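Local atomic coordinates of hydrophilic protein, virA protein (Chromobacterium violaceum, PDB entry 3BO6), a protein that probably acts as a phosphothreonine lyase of the SpvC type, an effector enzyme that would remove phosphate from phosphothreonine by elimination. Residues Val64-Cys75 and Val107-Asp118. Numbering follows the deposited sequence.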
ATOM      1  N   VAL A  64       5.918  14.147   8.994  1.00 18.51           N
ATOM      2  CA  VAL A  64       6.714  14.270   7.789  1.00  9.38           C
ATOM      3  C   VAL A  64       6.096  13.542   6.588  1.00  6.39           C
ATOM      4  O   VAL A  64       6.799  13.162   5.676  1.00  8.37           O
ATOM      5  CB  VAL A  64       8.169  13.809   8.034  1.00 18.59           C
ATOM      6  CG1 VAL A  64       8.786  14.605   9.187  1.00 19.78           C
ATOM      7  CG2 VAL A  64       8.237  12.322   8.314  1.00 16.94           C
ATOM      8  N   PHE A  65       4.778  13.392   6.580  1.00  7.62           N
ATOM      9  CA  PHE A  65       4.110  12.750   5.443  1.00  5.60           C
ATOM     10  C   PHE A  65       3.047  13.662   4.865  1.00 10.84           C
ATOM     11  O   PHE A  65       2.601  14.622   5.508  1.00 12.35           O
ATOM     12  CB  PHE A  65       3.461  11.435   5.884  1.00  8.88           C
ATOM     13  CG  PHE A  65       4.432  10.415   6.440  1.00  8.73           C
ATOM     14  CD1 PHE A  65       5.156   9.582   5.599  1.00  8.95           C
ATOM     15  CD2 PHE A  65       4.602  10.289   7.816  1.00 11.61           C
ATOM     16  CE1 PHE A  65       6.053   8.648   6.105  1.00  9.98           C
ATOM     17  CE2 PHE A  65       5.484   9.341   8.334  1.00 12.48           C
ATOM     18  CZ  PHE A  65       6.209   8.524   7.483  1.00 13.27           C
ATOM     19  N   MET A  66       2.669  13.373   3.631  1.00  7.00           N
ATOM     20  CA  MET A  66       1.488  13.958   3.013  1.00  6.60           C
ATOM     21  C   MET A  66       0.485  12.830   2.827  1.00  6.79           C
ATOM     22  O   MET A  66       0.860  11.720   2.426  1.00  9.58           O
ATOM     23  CB  MET A  66       1.821  14.632   1.683  1.00 11.02           C
ATOM     24  CG  MET A  66       2.901  15.684   1.830  1.00 18.75           C
ATOM     25  SD  MET A  66       4.398  15.195   0.984  1.00 29.30           S
ATOM     26  CE  MET A  66       3.708  15.057  -0.644  1.00 12.39           C
ATOM     27  N   HIS A  67      -0.777  13.092   3.142  1.00  6.02           N
ATOM     28  CA  HIS A  67      -1.779  12.036   3.266  1.00  6.86           C
ATOM     29  C   HIS A  67      -2.896  12.204   2.248  1.00  6.33           C
ATOM     30  O   HIS A  67      -3.316  13.317   1.951  1.00  7.25           O
ATOM     31  CB  HIS A  67      -2.410  12.086   4.656  1.00  9.47           C
ATOM     32  CG  HIS A  67      -1.420  12.105   5.778  1.00 11.09           C
ATOM     33  ND1 HIS A  67      -1.065  10.968   6.467  1.00 13.56           N
ATOM     34  CD2 HIS A  67      -0.710  13.119   6.330  1.00 13.88           C
ATOM     35  CE1 HIS A  67      -0.180  11.276   7.399  1.00 13.53           C
ATOM     36  NE2 HIS A  67       0.051  12.574   7.339  1.00 14.10           N
ATOM     37  N   ALA A  68      -3.437  11.080   1.791  1.00  6.42           N
ATOM     38  CA  ALA A  68      -4.594  11.062   0.925  1.00  5.98           C
ATOM     39  C   ALA A  68      -5.555  10.007   1.444  1.00  6.25           C
ATOM     40  O   ALA A  68      -5.144   8.873   1.722  1.00  8.33           O
ATOM     41  CB  ALA A  68      -4.171  10.718  -0.501  1.00  6.95           C
ATOM     42  N   HIS A  69      -6.836  10.347   1.534  1.00  6.75           N
ATOM     43  CA  HIS A  69      -7.840   9.349   1.879  1.00  7.07           C
ATOM     44  C   HIS A  69      -9.168   9.695   1.240  1.00  8.26           C
ATOM     45  O   HIS A  69      -9.552  10.848   1.203  1.00  8.17           O
ATOM     46  CB  HIS A  69      -7.986   9.150   3.380  1.00 14.95           C
ATOM     47  CG  HIS A  69      -8.616  10.300   4.084  1.00 23.32           C
ATOM     48  ND1 HIS A  69      -7.883  11.343   4.602  1.00 32.35           N
ATOM     49  CD2 HIS A  69      -9.913  10.570   4.365  1.00 27.27           C
ATOM     50  CE1 HIS A  69      -8.700  12.213   5.171  1.00 34.00           C
ATOM     51  NE2 HIS A  69      -9.937  11.765   5.043  1.00 28.18           N
ATOM     52  N   ARG A  70      -9.881   8.691   0.748  1.00  7.62           N
ATOM     53  CA  ARG A  70     -11.175   8.936   0.127  1.00  6.49           C
ATOM     54  C   ARG A  70     -12.172   9.517   1.111  1.00  8.30           C
ATOM     55  O   ARG A  70     -12.320   9.028   2.232  1.00 10.28           O
ATOM     56  CB  ARG A  70     -11.754   7.635  -0.421  1.00  5.79           C
ATOM     57  CG  ARG A  70     -11.096   7.157  -1.691  1.00  8.34           C
ATOM     58  CD  ARG A  70     -11.843   5.974  -2.271  1.00 10.30           C
ATOM     59  NE  ARG A  70     -11.452   5.690  -3.647  1.00  8.47           N
ATOM     60  CZ  ARG A  70     -10.935   4.533  -4.056  1.00  8.82           C
ATOM     61  NH1 ARG A  70     -10.714   3.556  -3.190  1.00 10.05           N
ATOM     62  NH2 ARG A  70     -10.624   4.364  -5.337  1.00 11.28           N
ATOM     63  N   GLU A  71     -12.865  10.568   0.679  1.00  8.38           N
ATOM     64  CA  GLU A  71     -13.953  11.127   1.445  1.00 13.59           C
ATOM     65  C   GLU A  71     -15.026  10.063   1.629  1.00 12.62           C
ATOM     66  O   GLU A  71     -15.630   9.961   2.696  1.00 12.89           O
ATOM     67  CB  GLU A  71     -14.498  12.348   0.710  1.00 13.10           C
ATOM     68  CG  GLU A  71     -15.635  13.045   1.398  1.00 15.05           C
ATOM     69  CD  GLU A  71     -16.050  14.281   0.636  1.00 17.12           C
ATOM     70  OE1 GLU A  71     -15.171  15.096   0.286  1.00 25.16           O
ATOM     71  OE2 GLU A  71     -17.245  14.431   0.376  1.00 18.59           O
ATOM     72  N   ASN A  72     -15.257   9.276   0.581  1.00  9.18           N
ATOM     73  CA  ASN A  72     -16.202   8.158   0.631  1.00  9.07           C
ATOM     74  C   ASN A  72     -15.463   6.849   0.349  1.00 10.34           C
ATOM     75  O   ASN A  72     -15.194   6.516  -0.808  1.00 11.21           O
ATOM     76  CB  ASN A  72     -17.344   8.355  -0.374  1.00 10.35           C
ATOM     77  CG  ASN A  72     -18.317   9.428   0.062  1.00 10.35           C
ATOM     78  OD1 ASN A  72     -18.967   9.302   1.100  1.00 11.89           O
ATOM     79  ND2 ASN A  72     -18.427  10.479  -0.729  1.00 10.80           N
ATOM     80  N   PRO A  73     -15.117   6.108   1.408  1.00 10.55           N
ATOM     81  CA  PRO A  73     -14.292   4.916   1.189  1.00 10.30           C
ATOM     82  C   PRO A  73     -15.021   3.839   0.393  1.00  8.85           C
ATOM     83  O   PRO A  73     -16.236   3.671   0.528  1.00 14.50           O
ATOM     84  CB  PRO A  73     -14.024   4.410   2.612  1.00 14.89           C
ATOM     85  CG  PRO A  73     -14.231   5.594   3.492  1.00 23.11           C
ATOM     86  CD  PRO A  73     -15.328   6.384   2.839  1.00 14.73           C
ATOM     87  N   GLN A  74     -14.282   3.136  -0.457  1.00  6.84           N
ATOM     88  CA  GLN A  74     -14.825   1.987  -1.167  0.50  7.91           C
ATOM     89  C   GLN A  74     -14.797   0.705  -0.332  1.00 10.24           C
ATOM     90  O   GLN A  74     -15.602  -0.195  -0.554  1.00 13.06           O
ATOM     91  CB  GLN A  74     -14.060   1.774  -2.473  0.50  9.23           C
ATOM     92  CG  GLN A  74     -14.325   2.865  -3.490  0.50 10.48           C
ATOM     93  CD  GLN A  74     -15.717   2.771  -4.068  0.50 11.49           C
ATOM     94  OE1 GLN A  74     -16.465   3.744  -4.075  0.50 15.09           O
ATOM     95  NE2 GLN A  74     -16.076   1.589  -4.545  0.50 14.83           N
ATOM     96  N   CYS A  75     -13.861   0.618   0.609  1.00  8.61           N
ATOM     97  CA  CYS A  75     -13.775  -0.552   1.486  1.00  8.22           C
ATOM     98  C   CYS A  75     -14.472  -0.241   2.798  1.00  9.78           C
ATOM     99  O   CYS A  75     -14.156   0.755   3.459  1.00 11.19           O
ATOM    100  CB  CYS A  75     -12.315  -0.957   1.723  1.00 10.90           C
ATOM    101  SG  CYS A  75     -11.526  -1.614   0.239  1.00 16.16           S
ATOM    102  N   VAL A 107     -10.238   6.157  -9.737  1.00  8.65           N
ATOM    103  CA  VAL A 107     -11.580   5.788  -9.287  0.50  9.63           C
ATOM    104  C   VAL A 107     -11.675   4.271  -9.044  1.00  9.45           C
ATOM    105  O   VAL A 107     -12.551   3.783  -8.305  1.00 10.06           O
ATOM    106  CB  VAL A 107     -12.642   6.209 -10.329  0.50 11.95           C
ATOM    107  CG1 VAL A 107     -12.376   5.531 -11.669  0.50 12.68           C
ATOM    108  CG2 VAL A 107     -14.040   5.885  -9.834  0.50 13.10           C
ATOM    109  N   ASP A 108     -10.775   3.521  -9.676  1.00  6.65           N
ATOM    110  CA  ASP A 108     -10.776   2.068  -9.592  1.00  6.17           C
ATOM    111  C   ASP A 108      -9.782   1.506  -8.577  1.00  7.05           C
ATOM    112  O   ASP A 108      -9.693   0.295  -8.403  1.00  7.73           O
ATOM    113  CB  ASP A 108     -10.494   1.457 -10.978  1.00  9.03           C
ATOM    114  CG  ASP A 108     -11.539   1.834 -12.017  1.00 10.71           C
ATOM    115  OD1 ASP A 108     -12.750   1.834 -11.698  1.00 11.70           O
ATOM    116  OD2 ASP A 108     -11.137   2.140 -13.156  1.00 10.37           O
ATOM    117  N   SER A 109      -9.033   2.379  -7.899  1.00  7.26           N
ATOM    118  CA  SER A 109      -8.047   1.892  -6.951  1.00  6.83           C
ATOM    119  C   SER A 109      -8.732   1.219  -5.771  1.00  7.05           C
ATOM    120  O   SER A 109      -9.728   1.730  -5.262  1.00  7.15           O
ATOM    121  CB  SER A 109      -7.200   3.040  -6.406  1.00  6.02           C
ATOM    122  OG  SER A 109      -6.430   2.563  -5.302  1.00  5.67           O
ATOM    123  N   PRO A 110      -8.186   0.080  -5.310  1.00  6.87           N
ATOM    124  CA  PRO A 110      -8.724  -0.576  -4.115  1.00  5.06           C
ATOM    125  C   PRO A 110      -8.165   0.003  -2.817  1.00  7.42           C
ATOM    126  O   PRO A 110      -8.536  -0.498  -1.767  1.00 10.15           O
ATOM    127  CB  PRO A 110      -8.249  -2.019  -4.279  1.00  9.16           C
ATOM    128  CG  PRO A 110      -6.946  -1.885  -4.971  1.00  8.23           C
ATOM    129  CD  PRO A 110      -7.062  -0.668  -5.895  1.00  6.54           C
ATOM    130  N   ILE A 111      -7.306   1.022  -2.887  1.00  4.63           N
ATOM    131  CA  ILE A 111      -6.666   1.594  -1.712  1.00  5.08           C
ATOM    132  C   ILE A 111      -7.343   2.918  -1.347  1.00  5.45           C
ATOM    133  O   ILE A 111      -7.220   3.915  -2.064  1.00  7.40           O
ATOM    134  CB  ILE A 111      -5.152   1.804  -1.945  1.00  6.27           C
ATOM    135  CG1 ILE A 111      -4.471   0.463  -2.298  1.00  6.36           C
ATOM    136  CG2 ILE A 111      -4.501   2.512  -0.726  1.00  6.50           C
ATOM    137  CD1 ILE A 111      -4.593  -0.622  -1.206  1.00  7.91           C
ATOM    138  N   ASP A 112      -8.050   2.927  -0.220  1.00  5.34           N
ATOM    139  CA  ASP A 112      -8.761   4.119   0.254  1.00  7.07           C
ATOM    140  C   ASP A 112      -7.858   5.178   0.882  1.00  6.69           C
ATOM    141  O   ASP A 112      -8.233   6.343   0.940  1.00  7.45           O
ATOM    142  CB  ASP A 112      -9.801   3.739   1.304  1.00  7.50           C
ATOM    143  CG  ASP A 112     -11.043   3.095   0.720  1.00  8.28           C
ATOM    144  OD1 ASP A 112     -11.387   3.327  -0.461  1.00  7.96           O
ATOM    145  OD2 ASP A 112     -11.721   2.381   1.492  1.00  9.16           O
ATOM    146  N   LYS A 113      -6.689   4.773   1.369  1.00  4.13           N
ATOM    147  CA  LYS A 113      -5.848   5.641   2.187  1.00  4.58           C
ATOM    148  C   LYS A 113      -4.383   5.320   1.978  1.00  5.83           C
ATOM    149  O   LYS A 113      -4.003   4.150   2.027  1.00  4.43           O
ATOM    150  CB  LYS A 113      -6.215   5.462   3.668  1.00 10.21           C
ATOM    151  CG  LYS A 113      -5.574   6.485   4.599  1.00 14.64           C
ATOM    152  CD  LYS A 113      -5.994   6.270   6.052  1.00 21.85           C
ATOM    153  CE  LYS A 113      -5.039   5.323   6.762  1.00 31.96           C
ATOM    154  NZ  LYS A 113      -4.933   5.627   8.224  1.00 40.10           N
ATOM    155  N   TRP A 114      -3.564   6.353   1.779  1.00  4.83           N
ATOM    156  CA  TRP A 114      -2.120   6.188   1.600  1.00  5.91           C
ATOM    157  C   TRP A 114      -1.404   7.480   1.997  1.00  4.28           C
ATOM    158  O   TRP A 114      -2.055   8.501   2.201  1.00  4.99           O
ATOM    159  CB  TRP A 114      -1.791   5.757   0.145  1.00  4.51           C
ATOM    160  CG  TRP A 114      -2.363   6.629  -0.953  1.00  4.39           C
ATOM    161  CD1 TRP A 114      -3.536   6.437  -1.617  1.00  5.03           C
ATOM    162  CD2 TRP A 114      -1.766   7.812  -1.513  1.00  7.31           C
ATOM    163  NE1 TRP A 114      -3.717   7.447  -2.559  1.00  5.49           N
ATOM    164  CE2 TRP A 114      -2.641   8.292  -2.509  1.00  4.87           C
ATOM    165  CE3 TRP A 114      -0.582   8.507  -1.263  1.00  7.70           C
ATOM    166  CZ2 TRP A 114      -2.372   9.444  -3.249  1.00  7.27           C
ATOM    167  CZ3 TRP A 114      -0.313   9.650  -2.002  1.00 10.96           C
ATOM    168  CH2 TRP A 114      -1.206  10.112  -2.975  1.00  9.15           C
ATOM    169  N   LYS A 115      -0.085   7.417   2.162  1.00  5.11           N
ATOM    170  CA  LYS A 115       0.767   8.613   2.453  1.00  5.68           C
ATOM    171  C   LYS A 115       2.087   8.394   1.749  1.00  6.10           C
ATOM    172  O   LYS A 115       2.281   7.330   1.242  1.00  6.94           O
ATOM    173  CB  LYS A 115       0.914   8.842   3.952  1.00  7.09           C
ATOM    174  CG  LYS A 115       1.717   7.807   4.691  1.00  6.87           C
ATOM    175  CD  LYS A 115       1.560   8.079   6.186  1.00 13.31           C
ATOM    176  CE  LYS A 115       2.517   7.267   7.008  1.00 19.91           C
ATOM    177  NZ  LYS A 115       2.239   7.545   8.462  1.00 19.47           N
ATOM    178  N   VAL A 116       2.728   9.545   1.503  0.70  3.92           N
ATOM    179  CA  VAL A 116       4.047   9.651   0.912  0.70  5.16           C
ATOM    180  C   VAL A 116       4.916  10.548   1.790  0.70  6.41           C
ATOM    181  O   VAL A 116       4.441  11.541   2.339  0.70  4.50           O
ATOM    182  CB  VAL A 116       3.984  10.176  -0.559  0.70  5.59           C
ATOM    183  CG1 VAL A 116       3.442  11.601  -0.620  0.70  4.79           C
ATOM    184  CG2 VAL A 116       5.332  10.078  -1.225  0.70  7.08           C
ATOM    185  N   THR A 117       6.188  10.208   1.927  1.00  4.93           N
ATOM    186  CA  THR A 117       7.019  10.964   2.829  1.00  5.63           C
ATOM    187  C   THR A 117       7.282  12.315   2.178  1.00  5.34           C
ATOM    188  O   THR A 117       7.445  12.416   0.949  1.00  6.80           O
ATOM    189  CB  THR A 117       8.375  10.233   2.863  1.00  4.94           C
ATOM    190  OG1 THR A 117       8.172   8.902   3.353  1.00  5.53           O
ATOM    191  CG2 THR A 117       9.412  10.964   3.748  1.00  5.62           C
ATOM    192  N   ASP A 118       7.331  13.349   3.009  1.00  6.03           N
ATOM    193  CA  ASP A 118       7.764  14.673   2.579  1.00  9.02           C
ATOM    194  C   ASP A 118       9.283  14.717   2.641  1.00  7.00           C
ATOM    195  O   ASP A 118       9.882  14.795   3.731  1.00  7.21           O
ATOM    196  CB  ASP A 118       7.167  15.742   3.496  1.00  7.95           C
ATOM    197  CG  ASP A 118       7.535  17.161   3.059  1.00 10.74           C
ATOM    198  OD1 ASP A 118       8.469  17.309   2.244  1.00 12.30           O
ATOM    199  OD2 ASP A 118       6.881  18.099   3.542  1.00 16.29           O
TER
HETATM  200  O   HOH W   1      -3.260   8.839   4.881  1.00 31.15           O
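Asp-112 OD1 accepts two hydrogen bonds, from Arg-70 NH1 at 2.8 Å and from the backbone N of Gln-74. The two donors arrive from opposite faces of the carboxylate plane. The first bond is also a salt bridge; it meets OD1 on the anti side, with guanidinium and carboxylate planes 81° apart. Asp-112 OD2 uses its syn lone pair for Cys-75 N, 2.9 Å away, and forms a salt bridge with Lys-139. Arg-70 is extended from CG to NE. This carries the guanidinium to Ser-109 O, which NH1 and NH2 grip end-on, the NH2 bond being 2.8 Å. Ser-109 OG accepts from Ile-111 N, forming an ST turn.

Strands 65-70 and 113-117 are antiparallel neighbours inside the sheet, with strands 55-59 and 134-137 on their outer sides. Backbone hydrogen bonds tie Met-66 to Val-116 and Ala-68 to Trp-114 in both directions. On the face bearing these four side chains, Ala-68 CB sits over the six-membered ring of Trp-114 as a CH-pi contact, 3.5 Å from CE2. Trp-114 NE1 is hydrogen-bonded to Leu-104 O.

Lys-115 runs alongside His-67 and on to Phe-65. With chi1 at 68° and the chain extended beyond CG, its CE lies over the centre of the Phe-65 ring, 3.6 Å from the centroid. NZ adds a cation-pi contact over the same face. A sulfate, probably from the crystallisation liquor, lies about 6 Å from the side chain of Lys-115 and may mark a pocket.

The chemistry implies a strand pair locked at one end by buried charge: Arg-70 holds the loop that leads into strand 113-117, and Asp-112 the one that leaves strand 65-70. Lys-139 probably helps to stabilise the carboxylate as an anion.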